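Side-chain contacts in calcium-regulated actin-bundling protein (Dictyostelium discoideum, PDB 4X3N), which binds and bundles actin filaments under calcium regulation and may contribute to the structure and reorganisation of filopodia and pseudopodia during cell movement: residues A38-P41 with F42-A46; A61-I64 with Y65-W69; I98-Y101 with F102-L106; H177-H180 with P181-K185; G274-W277 with W278-R281. All blocks are in the same frame, centred on the assembly; numbering follows the deposited sequence.

Contact 1: residues A38-P41 with F42-A46; sequences AKLP and FSQQA
Pro41 is the N-cap residue of helix 42-57: its carbonyl oxygen takes a bond from Gln45 N (3.1 Å, N-H...O 160°) and a weak one from Gln44 N (3.0 Å). Just before it in the loop, Leu40 O receives the side-chain amide of Gln45, NE2 to O 2.7 Å and almost straight at 169°, with the oxygen in the amide plane. Gln45 CG is anti to its own carbonyl carbon (chi1 -70°) and the chain beyond is extended, which swings the amide back over the loop. There NE2 also bonds Asn92 O and OE1 accepts from Leu154 N, so both ends of the amide are held and its rotation is fixed. Gln44 lies alongside the Pro41 ring, its NE2 3.6 Å from Pro41 CD, while its OE1 is 3.9 Å from Leu40 CD2. Around this turn, Phe42 packs on Trp69 and Ile72 of helix 61-79, Ser43 OG bonds Glu90, and Gln45 reaches Ser152 of strand 150-152 and Phe153 of helix 153-160.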
loop_
_atom_site.group_PDB
_atom_site.type_symbol
_atom_site.label_atom_id
_atom_site.label_comp_id
_atom_site.label_asym_id
_atom_site.label_seq_id
_atom_site.Cartn_x
_atom_site.Cartn_y
_atom_site.Cartn_z
ATOM N N ALA A 38 1.640 16.557 -8.494
ATOM C CA ALA A 38 0.813 15.875 -7.531
ATOM C C ALA A 38 1.594 14.984 -6.511
ATOM O O ALA A 38 1.068 14.625 -5.472
ATOM C CB ALA A 38 -0.303 15.087 -8.221
ATOM N N LYS A 39 2.850 14.675 -6.783
ATOM C CA LYS A 39 3.705 13.985 -5.818
ATOM C C LYS A 39 4.533 14.908 -4.976
ATOM O O LYS A 39 5.220 14.445 -4.099
ATOM C CB LYS A 39 4.635 13.022 -6.533
ATOM C CG LYS A 39 3.881 11.819 -7.090
ATOM C CD LYS A 39 3.370 10.918 -5.951
ATOM C CE LYS A 39 2.789 9.590 -6.451
ATOM N NZ LYS A 39 2.144 8.856 -5.303
ATOM N N LEU A 40 4.459 16.204 -5.203
ATOM C CA LEU A 40 5.170 17.185 -4.378
ATOM C C LEU A 40 4.446 17.254 -3.076
ATOM O O LEU A 40 3.310 16.835 -3.026
ATOM C CB LEU A 40 5.197 18.608 -5.010
ATOM C CG LEU A 40 5.963 18.776 -6.303
ATOM C CD1 LEU A 40 5.794 20.126 -7.011
ATOM C CD2 LEU A 40 7.448 18.464 -6.065
ATOM N N PRO A 41 5.109 17.742 -2.007
ATOM C CA PRO A 41 4.412 17.973 -0.755
ATOM C C PRO A 41 3.143 18.817 -0.988
ATOM O O PRO A 41 3.097 19.654 -1.898
ATOM C CB PRO A 41 5.419 18.725 0.091
ATOM C CG PRO A 41 6.775 18.237 -0.405
ATOM C CD PRO A 41 6.564 18.074 -1.908
ATOM N N PHE A 42 2.136 18.589 -0.166
ATOM C CA PHE A 42 0.843 19.257 -0.345
ATOM C C PHE A 42 0.990 20.781 -0.537
ATOM O O PHE A 42 0.280 21.369 -1.385
ATOM C CB PHE A 42 -0.161 19.029 0.816
ATOM C CG PHE A 42 -0.473 17.582 1.184
ATOM C CD1 PHE A 42 -1.040 16.705 0.288
ATOM C CD2 PHE A 42 -0.216 17.110 2.490
ATOM C CE1 PHE A 42 -1.339 15.403 0.673
ATOM C CE2 PHE A 42 -0.516 15.812 2.875
ATOM C CZ PHE A 42 -1.102 14.959 1.944
ATOM N N SER A 43 1.867 21.425 0.242
ATOM C CA SER A 43 2.005 22.881 0.260
ATOM C C SER A 43 2.496 23.366 -1.110
ATOM O O SER A 43 2.045 24.375 -1.614
ATOM C CB SER A 43 2.930 23.319 1.375
ATOM O OG SER A 43 4.207 22.676 1.239
ATOM N N GLN A 44 3.388 22.624 -1.722
ATOM C CA GLN A 44 3.849 22.954 -3.029
ATOM C C GLN A 44 2.802 22.719 -4.112
ATOM O O GLN A 44 2.759 23.415 -5.127
ATOM C CB GLN A 44 5.109 22.171 -3.334
ATOM C CG GLN A 44 6.316 22.702 -2.547
ATOM C CD GLN A 44 7.539 21.847 -2.817
ATOM O OE1 GLN A 44 7.949 21.659 -3.966
ATOM N NE2 GLN A 44 8.092 21.297 -1.776
ATOM N N GLN A 45 1.992 21.720 -3.924
ATOM C CA GLN A 45 0.852 21.494 -4.825
ATOM C C GLN A 45 -0.068 22.711 -4.755
ATOM O O GLN A 45 -0.613 23.199 -5.798
ATOM C CB GLN A 45 0.077 20.264 -4.377
ATOM C CG GLN A 45 0.729 18.912 -4.564
ATOM C CD GLN A 45 -0.052 17.780 -3.953
ATOM O OE1 GLN A 45 -1.319 17.729 -4.026
ATOM N NE2 GLN A 45 0.675 16.820 -3.376
ATOM N N ALA A 46 -0.327 23.135 -3.530
ATOM C CA ALA A 46 -1.146 24.305 -3.235
ATOM C C ALA A 46 -0.617 25.569 -3.909
ATOM O O ALA A 46 -1.350 26.326 -4.563
ATOM C CB ALA A 46 -1.222 24.528 -1.746
#

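Contact 2: residues A61-I64 with Y65-W69; sequences AEFI and YSVGW
Val67 covers one face of the Phe63 ring in a CH-pi contact, its CB 3.8 Å from the ring centroid and only 7° off the normal; CG1 reaches on to Phe63 CZ at 3.7 Å. On the other flank of the helix, one face of the Tyr65 ring carries Trp69 CE3, displaced toward the rim, and Ser66 OG lies in plane at its edge. Tyr65 O lies in the same way at the edge of the Trp69 indole. Were Phe63 a serine, Val67 CB would probably lose the ring face it rests on and a gap would open beside it. Glu62 turns at chi2 (61°), which folds its carboxylate back over the helix; OE2 accepts from Ser66 OG at 2.7 Å, the hydroxyl standing above the carboxylate plane, and OE1 makes a salt bridge with Arg281 NE. The backbone widens here into a pi-type turn. Phe63 O takes bonds from both Val67 N and Gly68 N, each 2.9 Å, and Trp69 N bonds five residues back to Ile64 O (2.7 Å). Phe63 and Val67 face helix 96-111 through Cys110, Leu106 and Phe109, Ala61 and Ile64 meet helix 42-57, and Tyr65 and Ser66 turn to helix 273-290.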
loop_
_atom_site.group_PDB
_atom_site.type_symbol
_atom_site.label_atom_id
_atom_site.label_comp_id
_atom_site.label_asym_id
_atom_site.label_seq_id
_atom_site.Cartn_x
_atom_site.Cartn_y
_atom_site.Cartn_z
ATOM N N ALA A 61 -7.783 31.868 -0.904
ATOM C CA ALA A 61 -6.476 31.431 -0.428
ATOM C C ALA A 61 -6.473 31.126 1.044
ATOM O O ALA A 61 -5.984 30.081 1.485
ATOM C CB ALA A 61 -5.405 32.452 -0.785
ATOM N N GLU A 62 -7.054 31.981 1.834
ATOM C CA GLU A 62 -7.093 31.775 3.257
ATOM C C GLU A 62 -7.779 30.462 3.671
ATOM O O GLU A 62 -7.338 29.799 4.581
ATOM C CB GLU A 62 -7.752 32.962 3.968
ATOM C CG GLU A 62 -7.814 32.818 5.471
ATOM C CD GLU A 62 -6.439 32.708 6.106
ATOM O OE1 GLU A 62 -5.417 33.124 5.517
ATOM O OE2 GLU A 62 -6.361 32.111 7.192
ATOM N N PHE A 63 -8.852 30.103 2.994
ATOM C CA PHE A 63 -9.478 28.862 3.292
ATOM C C PHE A 63 -8.587 27.688 2.872
ATOM O O PHE A 63 -8.484 26.665 3.536
ATOM C CB PHE A 63 -10.772 28.800 2.509
ATOM C CG PHE A 63 -11.590 27.609 2.816
ATOM C CD1 PHE A 63 -11.343 26.382 2.169
ATOM C CD2 PHE A 63 -12.666 27.698 3.705
ATOM C CE1 PHE A 63 -12.124 25.273 2.463
ATOM C CE2 PHE A 63 -13.457 26.589 3.981
ATOM C CZ PHE A 63 -13.175 25.365 3.397
ATOM N N ILE A 64 -7.941 27.848 1.756
ATOM C CA ILE A 64 -7.120 26.764 1.200
ATOM C C ILE A 64 -6.033 26.474 2.207
ATOM O O ILE A 64 -5.701 25.314 2.505
ATOM C CB ILE A 64 -6.593 27.129 -0.184
ATOM C CG1 ILE A 64 -7.713 27.014 -1.212
ATOM C CG2 ILE A 64 -5.431 26.158 -0.597
ATOM C CD1 ILE A 64 -7.465 27.781 -2.459
ATOM N N TYR A 65 -5.496 27.551 2.759
ATOM C CA TYR A 65 -4.397 27.481 3.723
ATOM C C TYR A 65 -4.789 26.987 5.080
ATOM O O TYR A 65 -4.182 26.023 5.628
ATOM C CB TYR A 65 -3.732 28.865 3.849
ATOM C CG TYR A 65 -2.543 28.867 4.782
ATOM C CD1 TYR A 65 -2.722 29.124 6.151
ATOM C CD2 TYR A 65 -1.254 28.636 4.308
ATOM C CE1 TYR A 65 -1.632 29.131 7.017
ATOM C CE2 TYR A 65 -0.175 28.632 5.176
ATOM C CZ TYR A 65 -0.387 28.886 6.523
ATOM O OH TYR A 65 0.700 28.895 7.377
ATOM N N SER A 66 -5.845 27.593 5.620
ATOM C CA SER A 66 -6.229 27.340 7.007
ATOM C C SER A 66 -7.080 26.097 7.200
ATOM O O SER A 66 -7.032 25.482 8.256
ATOM C CB SER A 66 -7.007 28.550 7.551
ATOM O OG SER A 66 -6.059 29.545 7.789
ATOM N N VAL A 67 -7.870 25.761 6.202
ATOM C CA VAL A 67 -8.824 24.668 6.304
ATOM C C VAL A 67 -8.506 23.529 5.369
ATOM O O VAL A 67 -8.467 22.391 5.798
ATOM C CB VAL A 67 -10.251 25.132 5.971
ATOM C CG1 VAL A 67 -11.279 24.021 6.226
ATOM C CG2 VAL A 67 -10.638 26.368 6.773
ATOM N N GLY A 68 -8.316 23.803 4.076
ATOM C CA GLY A 68 -8.010 22.717 3.129
ATOM C C GLY A 68 -6.707 22.004 3.455
ATOM O O GLY A 68 -6.664 20.762 3.706
ATOM N N TRP A 69 -5.643 22.785 3.544
ATOM C CA TRP A 69 -4.325 22.223 3.855
ATOM C C TRP A 69 -4.261 21.521 5.204
ATOM O O TRP A 69 -3.685 20.393 5.312
ATOM C CB TRP A 69 -3.285 23.308 3.744
ATOM C CG TRP A 69 -1.875 22.895 3.813
ATOM C CD1 TRP A 69 -1.326 21.857 3.194
ATOM C CD2 TRP A 69 -0.799 23.580 4.495
ATOM N NE1 TRP A 69 0.055 21.847 3.437
ATOM C CE2 TRP A 69 0.360 22.869 4.272
ATOM C CE3 TRP A 69 -0.736 24.705 5.323
ATOM C CZ2 TRP A 69 1.598 23.245 4.821
ATOM C CZ3 TRP A 69 0.500 25.091 5.857
ATOM C CH2 TRP A 69 1.637 24.371 5.603
#

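Contact 3: residues I98-Y101 with F102-L106; sequences IALY and FYEQL
Leu100 and Glu104 lie side by side one helical turn apart, Leu100 CD2 3.2 Å from Glu104 OE2; the 3.3 Å from Leu100 CD2 to Glu104 CD is tighter than usual packing, so the placing of the two ends is somewhat doubtful. Glu104 CG, anti to its carbonyl carbon (chi1 -73°), sits 3.3 Å from Leu100 O, and the extended chain beyond it lays the carboxylate along the leucine methyl. With an alanine at Glu104, Leu100 CD2 would probably lose its neighbour on this side and be freer to turn. Ala99 O is touched by two side chains: Phe102 CB comes to 3.2 Å, and Tyr103 CD2 brings its ring edge to 3.3 Å, near the ring plane. The two rings also meet, Phe102 CE2 over the rim of one Tyr103 face. Regular backbone bonds fix this spacing, among them Tyr103 N to Ala99 O (2.8 Å) and Glu104 N to Leu100 O (3.0 Å). Farther out, Phe102 meets Tyr156 edge-to-face, and Tyr103 packs on Arg135, Leu139 and Val143 of helix 132-143. Tyr101 leaves the other way, its OH bonded to Asp144 of the second subunit and its ring edge-to-face with Phe147 of that subunit. This is a regular alpha-helix with i to i+4 side-chain pairs, one flank packed inside its own chain and another against the EF-hand-like calcium loop of the second subunit.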
loop_
_atom_site.group_PDB
_atom_site.type_symbol
_atom_site.label_atom_id
_atom_site.label_comp_id
_atom_site.label_asym_id
_atom_site.label_seq_id
_atom_site.Cartn_x
_atom_site.Cartn_y
_atom_site.Cartn_z
ATOM N N ILE A 98 -8.610 6.899 3.161
ATOM C CA ILE A 98 -8.134 8.053 3.855
ATOM C C ILE A 98 -8.726 9.391 3.279
ATOM O O ILE A 98 -9.050 10.293 4.043
ATOM C CB ILE A 98 -6.609 8.095 3.870
ATOM C CG1 ILE A 98 -6.009 6.823 4.472
ATOM C CG2 ILE A 98 -6.155 9.279 4.671
ATOM C CD1 ILE A 98 -6.493 6.460 5.881
ATOM N N ALA A 99 -8.856 9.505 1.951
ATOM C CA ALA A 99 -9.547 10.619 1.311
ATOM C C ALA A 99 -10.931 10.823 1.830
ATOM O O ALA A 99 -11.377 11.965 2.103
ATOM C CB ALA A 99 -9.588 10.459 -0.208
ATOM N N LEU A 100 -11.651 9.733 1.960
ATOM C CA LEU A 100 -12.942 9.766 2.588
ATOM C C LEU A 100 -12.941 10.415 3.975
ATOM O O LEU A 100 -13.778 11.244 4.286
ATOM C CB LEU A 100 -13.473 8.341 2.633
ATOM C CG LEU A 100 -14.950 8.207 2.808
ATOM C CD1 LEU A 100 -15.456 6.870 2.294
ATOM C CD2 LEU A 100 -15.265 8.375 4.283
ATOM N N TYR A 101 -12.004 10.063 4.826
ATOM C CA TYR A 101 -11.912 10.694 6.131
ATOM C C TYR A 101 -11.574 12.195 5.957
ATOM O O TYR A 101 -12.035 13.042 6.730
ATOM C CB TYR A 101 -10.803 10.049 7.022
ATOM C CG TYR A 101 -10.981 8.618 7.554
ATOM C CD1 TYR A 101 -12.193 8.171 8.063
ATOM C CD2 TYR A 101 -9.888 7.772 7.696
ATOM C CE1 TYR A 101 -12.341 6.870 8.608
ATOM C CE2 TYR A 101 -9.998 6.496 8.270
ATOM C CZ TYR A 101 -11.235 6.031 8.733
ATOM O OH TYR A 101 -11.356 4.740 9.286
ATOM N N PHE A 102 -10.732 12.529 4.990
ATOM C CA PHE A 102 -10.425 13.921 4.662
ATOM C C PHE A 102 -11.675 14.700 4.336
ATOM O O PHE A 102 -11.975 15.706 4.981
ATOM C CB PHE A 102 -9.367 13.993 3.543
ATOM C CG PHE A 102 -9.272 15.306 2.841
ATOM C CD1 PHE A 102 -8.808 16.397 3.477
ATOM C CD2 PHE A 102 -9.591 15.404 1.494
ATOM C CE1 PHE A 102 -8.703 17.601 2.823
ATOM C CE2 PHE A 102 -9.516 16.613 0.820
ATOM C CZ PHE A 102 -9.055 17.720 1.483
ATOM N N TYR A 103 -12.457 14.233 3.404
ATOM C CA TYR A 103 -13.597 15.008 2.987
ATOM C C TYR A 103 -14.643 15.086 4.099
ATOM O O TYR A 103 -15.325 16.092 4.249
ATOM C CB TYR A 103 -14.231 14.373 1.767
ATOM C CG TYR A 103 -13.643 14.797 0.475
ATOM C CD1 TYR A 103 -14.052 15.975 -0.142
ATOM C CD2 TYR A 103 -12.670 14.008 -0.130
ATOM C CE1 TYR A 103 -13.484 16.376 -1.347
ATOM C CE2 TYR A 103 -12.106 14.374 -1.305
ATOM C CZ TYR A 103 -12.500 15.560 -1.920
ATOM O OH TYR A 103 -11.921 15.869 -3.103
ATOM N N GLU A 104 -14.777 13.999 4.856
ATOM C CA GLU A 104 -15.690 13.995 5.992
ATOM C C GLU A 104 -15.303 14.969 7.048
ATOM O O GLU A 104 -16.135 15.662 7.551
ATOM C CB GLU A 104 -15.863 12.612 6.574
ATOM C CG GLU A 104 -16.715 11.799 5.610
ATOM C CD GLU A 104 -17.085 10.442 6.164
ATOM O OE1 GLU A 104 -16.491 10.026 7.216
ATOM O OE2 GLU A 104 -17.913 9.787 5.491
ATOM N N GLN A 105 -14.023 15.060 7.343
ATOM C CA GLN A 105 -13.543 16.043 8.281
ATOM C C GLN A 105 -13.755 17.472 7.763
ATOM O O GLN A 105 -14.147 18.320 8.543
ATOM C CB GLN A 105 -12.102 15.748 8.698
ATOM C CG GLN A 105 -11.477 16.736 9.654
ATOM C CD GLN A 105 -12.327 17.042 10.898
ATOM O OE1 GLN A 105 -13.013 16.164 11.459
ATOM N NE2 GLN A 105 -12.263 18.301 11.345
ATOM N N LEU A 106 -13.578 17.720 6.463
ATOM C CA LEU A 106 -13.836 19.007 5.883
ATOM C C LEU A 106 -15.258 19.472 6.098
ATOM O O LEU A 106 -15.504 20.635 6.438
ATOM C CB LEU A 106 -13.643 18.989 4.379
ATOM C CG LEU A 106 -12.265 19.271 3.804
ATOM C CD1 LEU A 106 -12.340 19.247 2.290
ATOM C CD2 LEU A 106 -11.634 20.581 4.325
#

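Contact 4: residues H177-H180 with P181-K185; sequences HDEH and PEIKK
His180 O is gripped by two backbone amides: Lys184 N at 2.9 Å, N-H...O 161° and in the carbonyl plane, and Ile183 N at 3.0 Å, a weak bond with a poorer angle. His180 is thus the N-cap residue of the long helix 181-211, and Pro181, whose nitrogen has no hydrogen to give, fills the first helical position. Glu179, still in the loop, runs out extended with CG anti to the backbone N (chi1 -162°) and crosses Lys184 at about a right angle. Its carboxylate rests on the base of that residue, OE2 3.5 Å from Lys184 CA and OE1 3.7 Å from Lys184 CB. It does not pair with the lysine: OE1 and Lys184 NZ stand 6.3 Å apart, and the salt bridge of Glu179 goes to Arg187. A negative group at this end of a helix would probably suit the local field of the amides. The His180 ring stacks with Tyr255 and touches Ser272, while Glu182 makes a salt bridge with Lys254 and a hydrogen bond with Tyr255. From the first turn, Ile183 meets the loop with both branches. CG2 is 3.8 Å from Glu179 CG, and CD1 lies at the edge of the imidazole, near its plane, 4.0 Å from His180 ND1.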
loop_
_atom_site.group_PDB
_atom_site.type_symbol
_atom_site.label_atom_id
_atom_site.label_comp_id
_atom_site.label_asym_id
_atom_site.label_seq_id
_atom_site.Cartn_x
_atom_site.Cartn_y
_atom_site.Cartn_z
ATOM N N HIS A 177 6.650 27.186 -16.040
ATOM C CA HIS A 177 6.787 28.324 -15.159
ATOM C C HIS A 177 7.567 27.800 -14.001
ATOM O O HIS A 177 6.993 27.284 -13.057
ATOM C CB HIS A 177 5.432 28.848 -14.770
ATOM C CG HIS A 177 4.656 29.336 -15.944
ATOM N ND1 HIS A 177 4.946 30.523 -16.587
ATOM C CD2 HIS A 177 3.644 28.770 -16.638
ATOM C CE1 HIS A 177 4.116 30.689 -17.600
ATOM N NE2 HIS A 177 3.311 29.646 -17.648
ATOM N N ASP A 178 8.889 27.870 -14.126
ATOM C CA ASP A 178 9.767 27.349 -13.107
ATOM C C ASP A 178 9.809 28.302 -11.926
ATOM O O ASP A 178 9.657 29.495 -12.056
ATOM C CB ASP A 178 11.167 27.061 -13.668
ATOM C CG ASP A 178 11.190 25.812 -14.587
ATOM O OD1 ASP A 178 10.134 25.176 -14.858
ATOM O OD2 ASP A 178 12.292 25.443 -15.032
ATOM N N GLU A 179 9.962 27.715 -10.752
ATOM C CA GLU A 179 10.057 28.453 -9.507
ATOM C C GLU A 179 11.259 29.339 -9.648
ATOM O O GLU A 179 12.341 28.849 -9.956
ATOM C CB GLU A 179 10.285 27.479 -8.331
ATOM C CG GLU A 179 9.980 28.065 -6.946
ATOM C CD GLU A 179 10.226 27.086 -5.831
ATOM O OE1 GLU A 179 10.859 26.057 -6.082
ATOM O OE2 GLU A 179 9.815 27.323 -4.679
ATOM N N HIS A 180 11.108 30.617 -9.376
ATOM C CA HIS A 180 12.279 31.491 -9.393
ATOM C C HIS A 180 13.176 31.224 -8.227
ATOM O O HIS A 180 12.695 30.871 -7.170
ATOM C CB HIS A 180 11.858 32.942 -9.332
ATOM C CG HIS A 180 11.021 33.353 -10.495
ATOM N ND1 HIS A 180 9.739 33.849 -10.357
ATOM C CD2 HIS A 180 11.259 33.284 -11.823
ATOM C CE1 HIS A 180 9.241 34.111 -11.548
ATOM N NE2 HIS A 180 10.138 33.763 -12.454
ATOM N N PRO A 181 14.481 31.444 -8.402
ATOM C CA PRO A 181 15.425 31.094 -7.334
ATOM C C PRO A 181 15.230 31.878 -6.031
ATOM O O PRO A 181 15.546 31.346 -4.955
ATOM C CB PRO A 181 16.825 31.359 -7.944
ATOM C CG PRO A 181 16.621 31.647 -9.390
ATOM C CD PRO A 181 15.150 31.902 -9.645
ATOM N N GLU A 182 14.768 33.122 -6.112
ATOM C CA GLU A 182 14.578 33.892 -4.897
ATOM C C GLU A 182 13.437 33.266 -4.106
ATOM O O GLU A 182 13.436 33.266 -2.858
ATOM C CB GLU A 182 14.277 35.353 -5.181
ATOM C CG GLU A 182 15.481 36.113 -5.776
ATOM C CD GLU A 182 15.589 36.004 -7.325
ATOM O OE1 GLU A 182 14.992 35.079 -7.979
ATOM O OE2 GLU A 182 16.289 36.881 -7.884
ATOM N N ILE A 183 12.469 32.752 -4.845
ATOM C CA ILE A 183 11.325 32.090 -4.229
ATOM C C ILE A 183 11.758 30.748 -3.642
ATOM O O ILE A 183 11.444 30.472 -2.498
ATOM C CB ILE A 183 10.166 31.975 -5.230
ATOM C CG1 ILE A 183 9.634 33.391 -5.531
ATOM C CG2 ILE A 183 9.069 31.058 -4.708
ATOM C CD1 ILE A 183 8.541 33.459 -6.573
ATOM N N LYS A 184 12.535 29.960 -4.378
ATOM C CA LYS A 184 12.978 28.705 -3.855
ATOM C C LYS A 184 13.754 28.953 -2.588
ATOM O O LYS A 184 13.558 28.269 -1.598
ATOM C CB LYS A 184 13.831 27.948 -4.859
ATOM C CG LYS A 184 14.255 26.558 -4.423
ATOM C CD LYS A 184 15.081 25.923 -5.523
ATOM C CE LYS A 184 15.423 24.495 -5.184
ATOM N NZ LYS A 184 16.803 24.161 -5.642
ATOM N N LYS A 185 14.595 29.962 -2.584
ATOM C CA LYS A 185 15.390 30.287 -1.383
ATOM C C LYS A 185 14.523 30.537 -0.194
ATOM O O LYS A 185 14.792 30.049 0.891
ATOM C CB LYS A 185 16.266 31.507 -1.632
ATOM C CG LYS A 185 17.570 31.131 -2.335
ATOM C CD LYS A 185 18.442 32.373 -2.593
ATOM C CE LYS A 185 19.866 32.045 -3.114
ATOM N NZ LYS A 185 19.861 31.305 -4.403
#

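Contact 5: residues G274-W277 with W278-R281; sequences GAIW and WMNR
Arg281 lies along the indole of Trp277, one turn earlier in the alpha-helix 273-290, in an i to i+4 pair. Its CB stands over one face, 4.1 Å from the centroid of the Trp277 six-membered ring and 13° off the normal in a CH-pi contact. CG follows at 3.8 Å from Trp277 CH2, and CD, after a bend at chi2 (66°), passes 4.1 Å from Trp277 CZ2. Beyond the ring the charged end turns to acids, NE to Glu62 and NH1 to a salt bridge with Glu285 OE1. The aliphatic stem, not the guanidinium, covers the tryptophan; the guanidinium plane stands 69° from the indole. At its edge the same indole meets Trp278, whose CE3 lies in the ring plane 3.9 Å from Trp277 CZ3; Trp278 itself packs edge-to-face with Tyr65 and Trp69. On the other flank Met279 CE comes to 4.1 Å from Ile276 CD1, toward helices 181-211 and 232-255. Asn280 runs beside Ile276, and its ND2 also bonds Ser252 OG. Ile276 O is held twice by this one residue, by Asn280 N at 3.2 Å and by Asn280 ND2 at 3.0 Å, the two donors reaching it from opposite faces of the carbonyl plane.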
loop_
_atom_site.group_PDB
_atom_site.type_symbol
_atom_site.label_atom_id
_atom_site.label_comp_id
_atom_site.label_asym_id
_atom_site.label_seq_id
_atom_site.Cartn_x
_atom_site.Cartn_y
_atom_site.Cartn_z
ATOM N N GLY A 274 0.792 33.526 -5.879
ATOM C CA GLY A 274 0.324 32.563 -4.882
ATOM C C GLY A 274 1.504 32.195 -3.955
ATOM O O GLY A 274 1.358 32.044 -2.741
ATOM N N ALA A 275 2.662 32.015 -4.555
ATOM C CA ALA A 275 3.829 31.623 -3.776
ATOM C C ALA A 275 4.173 32.720 -2.834
ATOM O O ALA A 275 4.516 32.456 -1.706
ATOM C CB ALA A 275 4.994 31.344 -4.686
ATOM N N ILE A 276 4.004 33.974 -3.282
ATOM C CA ILE A 276 4.316 35.124 -2.450
ATOM C C ILE A 276 3.333 35.174 -1.337
ATOM O O ILE A 276 3.718 35.239 -0.189
ATOM C CB ILE A 276 4.409 36.456 -3.257
ATOM C CG1 ILE A 276 5.544 36.437 -4.283
ATOM C CG2 ILE A 276 4.536 37.631 -2.308
ATOM C CD1 ILE A 276 6.909 36.083 -3.723
ATOM N N TRP A 277 2.040 35.048 -1.634
ATOM C CA TRP A 277 1.041 35.061 -0.574
ATOM C C TRP A 277 1.286 33.908 0.453
ATOM O O TRP A 277 1.176 34.089 1.666
ATOM C CB TRP A 277 -0.380 34.944 -1.189
ATOM C CG TRP A 277 -1.503 34.963 -0.138
ATOM C CD1 TRP A 277 -2.246 36.062 0.271
ATOM C CD2 TRP A 277 -1.996 33.859 0.625
ATOM N NE1 TRP A 277 -3.159 35.690 1.225
ATOM C CE2 TRP A 277 -3.015 34.354 1.479
ATOM C CE3 TRP A 277 -1.661 32.502 0.696
ATOM C CZ2 TRP A 277 -3.692 33.535 2.389
ATOM C CZ3 TRP A 277 -2.343 31.687 1.584
ATOM C CH2 TRP A 277 -3.351 32.211 2.423
ATOM N N TRP A 278 1.597 32.704 -0.041
ATOM C CA TRP A 278 1.682 31.529 0.864
ATOM C C TRP A 278 2.839 31.693 1.818
ATOM O O TRP A 278 2.735 31.476 3.012
ATOM C CB TRP A 278 1.897 30.254 0.033
ATOM C CG TRP A 278 1.794 29.001 0.826
ATOM C CD1 TRP A 278 2.815 28.372 1.536
ATOM C CD2 TRP A 278 0.636 28.186 1.003
ATOM N NE1 TRP A 278 2.361 27.237 2.076
ATOM C CE2 TRP A 278 1.024 27.091 1.785
ATOM C CE3 TRP A 278 -0.689 28.253 0.549
ATOM C CZ2 TRP A 278 0.116 26.090 2.168
ATOM C CZ3 TRP A 278 -1.585 27.244 0.919
ATOM C CH2 TRP A 278 -1.178 26.180 1.689
ATOM N N MET A 279 3.963 32.091 1.262
ATOM C CA MET A 279 5.155 32.236 2.096
ATOM C C MET A 279 4.990 33.294 3.149
ATOM O O MET A 279 5.384 33.114 4.275
ATOM C CB MET A 279 6.363 32.540 1.210
ATOM C CG MET A 279 6.832 31.310 0.466
ATOM S SD MET A 279 8.424 31.543 -0.346
ATOM C CE MET A 279 8.183 33.150 -1.191
ATOM N N ASN A 280 4.356 34.401 2.802
ATOM C CA ASN A 280 4.037 35.447 3.818
ATOM C C ASN A 280 3.076 34.963 4.830
ATOM O O ASN A 280 3.267 35.142 6.006
ATOM C CB ASN A 280 3.567 36.740 3.144
ATOM C CG ASN A 280 4.748 37.580 2.599
ATOM O OD1 ASN A 280 5.351 38.324 3.330
ATOM N ND2 ASN A 280 5.083 37.423 1.339
ATOM N N ARG A 281 2.000 34.333 4.394
ATOM C CA ARG A 281 1.110 33.707 5.360
ATOM C C ARG A 281 1.771 32.757 6.345
ATOM O O ARG A 281 1.463 32.722 7.552
ATOM C CB ARG A 281 0.031 32.929 4.598
ATOM C CG ARG A 281 -1.075 32.405 5.471
ATOM C CD ARG A 281 -1.869 33.563 6.064
ATOM N NE ARG A 281 -2.956 33.059 6.882
ATOM C CZ ARG A 281 -2.816 32.558 8.116
ATOM N NH1 ARG A 281 -1.626 32.498 8.694
ATOM N NH2 ARG A 281 -3.894 32.092 8.779
#

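How the contacts relate
Contacts 1, 2 and 5 form one packed cluster: Ser43 CB of contact 1 lies 3.7 Å from Trp69 CZ2 of contact 2, Ala46 CB of contact 1 lies 3.8 Å from Trp278 CH2 of contact 5, and Trp69 CD2 lies 3.5 Å from Trp278 CZ2. Contact 3 joins the far side of contact 2, with Gly68 O 3.9 Å from Phe102 CE1. Contact 4 touches contact 5 alone, Ile183 CG2 being 4.1 Å from Ala275 CB, and its centre is about 32 Å from that of contact 3, across the chain's centre. The side chain of Ala38 in contact 1 lies about 6 Å from a bound calcium, and that of Ala99 in contact 3 about 9 Å from one.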